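Local coordinates for lumazine protein (Photobacterium kishitanii, PDB 3A35) that serves as an antenna for bacterial luciferase, shifting its bioluminescence to shorter wavelength, and here holds riboflavin in place of its lumazine chromophore, at residues 33-38 against 83-88. Sequence-based numbering, arbitrary orientation. Where two conformers were deposited one is given.
Sequences LESVEK and LEVRPE
Val85 meets both Val36 and Ser35 through a single methyl, CG2, and the whole contact buries only 99 Å², summed over both sides. Leading up to it, Leu83 pairs through its backbone with Gln7 and Gly8 and Glu84 with Leu43 on strand 41-44, and the N of Val85 itself is bonded to Gln7 OE1, consistent with a well-held chain up to this residue. Strand 80-84 is the sixth and last of a closed antiparallel barrel with strand order 1-2-5-4-3-6, the lumazine-binding fold related to riboflavin synthase; helix 30-34 lies in the link between its second and third strands.

At Val85 the bond from CA to CB aims at the turn leaving that helix. With CG1 opposite the backbone N (chi1 177°), CG2 stands anti to the carbonyl carbon, beside the backbone N, and is the branch presented to residues 35 and 36. It reaches Val36 CG1 at 3.7 Å, a purely apolar touch, the two side chains meeting at a slant. Val85 CG2 also lies 3.7 Å from Ser35 OG, a van der Waals contact that holds for one of two modelled Ser35 conformers and is therefore less certain than the valine pair; in that conformer the hydroxyl, just past the helix, is hydrogen-bonded to Ile32 O in its last turn. Met42 touches both valines, and Ile32 also packs on Val85. The backbones stay apart, with Val36 CA and Val85 CA 7.7 Å from each other.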
loop_
_atom_site.group_PDB
_atom_site.type_symbol
_atom_site.label_atom_id
_atom_site.label_comp_id
_atom_site.label_asym_id
_atom_site.label_seq_id
_atom_site.Cartn_x
_atom_site.Cartn_y
_atom_site.Cartn_z
ATOM N N LEU A 33 -11.136 -1.396 -12.713
ATOM C CA LEU A 33 -12.584 -1.348 -12.393
ATOM C C LEU A 33 -13.337 -2.585 -12.961
ATOM O O LEU A 33 -14.181 -3.163 -12.292
ATOM C CB LEU A 33 -13.163 -0.070 -13.051
ATOM C CG LEU A 33 -14.639 0.013 -12.912
ATOM C CD1 LEU A 33 -15.016 0.238 -11.440
ATOM C CD2 LEU A 33 -15.237 1.182 -13.773
ATOM N N GLU A 34 -13.126 -2.897 -14.205
ATOM C CA GLU A 34 -13.941 -3.990 -14.792
ATOM C C GLU A 34 -13.456 -5.388 -14.280
ATOM O O GLU A 34 -14.272 -6.364 -14.386
ATOM C CB GLU A 34 -13.906 -3.874 -16.329
ATOM C CG GLU A 34 -14.341 -2.499 -16.831
ATOM C CD GLU A 34 -15.781 -2.527 -17.180
ATOM O OE1 GLU A 34 -16.563 -1.814 -16.538
ATOM O OE2 GLU A 34 -16.064 -3.187 -18.204
ATOM N N SER A 35 -12.235 -5.489 -13.668
ATOM C CA SER A 35 -11.804 -6.721 -13.057
ATOM C C SER A 35 -12.298 -6.939 -11.613
ATOM O O SER A 35 -11.878 -7.965 -11.043
ATOM C CB SER A 35 -10.272 -6.801 -13.075
ATOM O OG SER A 35 -9.757 -5.951 -12.078
ATOM N N VAL A 36 -13.144 -6.027 -11.059
ATOM C CA VAL A 36 -13.591 -6.245 -9.673
ATOM C C VAL A 36 -15.118 -6.210 -9.599
ATOM O O VAL A 36 -15.838 -5.736 -10.565
ATOM C CB VAL A 36 -12.948 -5.211 -8.670
ATOM C CG1 VAL A 36 -11.453 -5.326 -8.707
ATOM C CG2 VAL A 36 -13.429 -3.803 -8.898
ATOM N N GLU A 37 -15.599 -6.764 -8.482
ATOM C CA GLU A 37 -17.010 -6.838 -8.291
ATOM C C GLU A 37 -17.316 -6.692 -6.782
ATOM O O GLU A 37 -16.394 -6.689 -5.928
ATOM C CB GLU A 37 -17.511 -8.208 -8.743
ATOM C CG GLU A 37 -17.066 -9.378 -8.182
ATOM C CD GLU A 37 -17.356 -10.566 -9.180
ATOM O OE1 GLU A 37 -18.487 -10.655 -9.754
ATOM O OE2 GLU A 37 -16.400 -11.325 -9.422
ATOM N N LYS A 38 -18.623 -6.565 -6.414
ATOM C CA LYS A 38 -18.936 -6.706 -5.001
ATOM C C LYS A 38 -18.397 -7.937 -4.433
ATOM O O LYS A 38 -18.572 -8.991 -5.017
ATOM C CB LYS A 38 -20.461 -6.744 -4.630
ATOM C CG LYS A 38 -21.059 -5.454 -4.655
ATOM C CD LYS A 38 -22.670 -5.306 -4.071
ATOM C CE LYS A 38 -23.362 -6.517 -4.095
ATOM N NZ LYS A 38 -24.801 -5.896 -3.765
ATOM N N LEU A 83 -3.459 0.013 -6.092
ATOM C CA LEU A 83 -4.442 -1.093 -6.275
ATOM C C LEU A 83 -3.777 -2.352 -6.808
ATOM O O LEU A 83 -2.980 -2.250 -7.769
ATOM C CB LEU A 83 -5.522 -0.659 -7.299
ATOM C CG LEU A 83 -6.258 0.646 -6.908
ATOM C CD1 LEU A 83 -7.191 1.086 -8.043
ATOM C CD2 LEU A 83 -7.030 0.473 -5.541
ATOM N N GLU A 84 -4.146 -3.509 -6.269
ATOM C CA GLU A 84 -3.674 -4.793 -6.852
ATOM C C GLU A 84 -4.783 -5.836 -6.655
ATOM O O GLU A 84 -5.253 -6.102 -5.533
ATOM C CB GLU A 84 -2.442 -5.293 -6.199
ATOM C CG GLU A 84 -1.897 -6.586 -6.879
ATOM C CD GLU A 84 -0.719 -7.182 -6.212
ATOM O OE1 GLU A 84 -0.132 -6.720 -5.232
ATOM O OE2 GLU A 84 -0.441 -8.369 -6.669
ATOM N N VAL A 85 -5.237 -6.385 -7.788
ATOM C CA VAL A 85 -6.221 -7.510 -7.777
ATOM C C VAL A 85 -5.437 -8.805 -7.777
ATOM O O VAL A 85 -4.345 -8.883 -8.289
ATOM C CB VAL A 85 -7.100 -7.356 -9.002
ATOM C CG1 VAL A 85 -8.130 -8.557 -9.097
ATOM C CG2 VAL A 85 -7.834 -6.049 -8.940
ATOM N N ARG A 86 -5.935 -9.794 -7.116
ATOM C CA ARG A 86 -5.225 -11.080 -7.015
ATOM C C ARG A 86 -4.925 -11.680 -8.388
ATOM O O ARG A 86 -5.734 -11.484 -9.308
ATOM C CB ARG A 86 -5.930 -12.117 -6.164
ATOM C CG ARG A 86 -7.165 -12.639 -6.636
ATOM C CD ARG A 86 -7.570 -13.773 -5.641
ATOM N NE ARG A 86 -8.155 -12.990 -4.541
ATOM C CZ ARG A 86 -7.614 -12.878 -3.336
ATOM N NH1 ARG A 86 -6.454 -13.458 -3.065
ATOM N NH2 ARG A 86 -8.189 -12.114 -2.446
ATOM N N PRO A 87 -3.784 -12.419 -8.492
ATOM C CA PRO A 87 -3.519 -13.070 -9.765
ATOM C C PRO A 87 -4.650 -13.950 -10.242
ATOM O O PRO A 87 -5.329 -14.651 -9.474
ATOM C CB PRO A 87 -2.321 -14.000 -9.397
ATOM C CG PRO A 87 -1.528 -13.217 -8.329
ATOM C CD PRO A 87 -2.628 -12.473 -7.564
ATOM N N GLU A 88 -4.858 -13.854 -11.550
ATOM C CA GLU A 88 -5.976 -14.497 -12.231
ATOM C C GLU A 88 -5.879 -16.094 -12.331
ATOM O O GLU A 88 -6.825 -16.871 -12.088
ATOM C CB GLU A 88 -6.007 -13.823 -13.628
ATOM C CG GLU A 88 -6.693 -12.530 -13.650
ATOM C CD GLU A 88 -8.124 -12.887 -13.733
ATOM O OE1 GLU A 88 -8.661 -13.220 -14.865
ATOM O OE2 GLU A 88 -8.657 -12.955 -12.641
#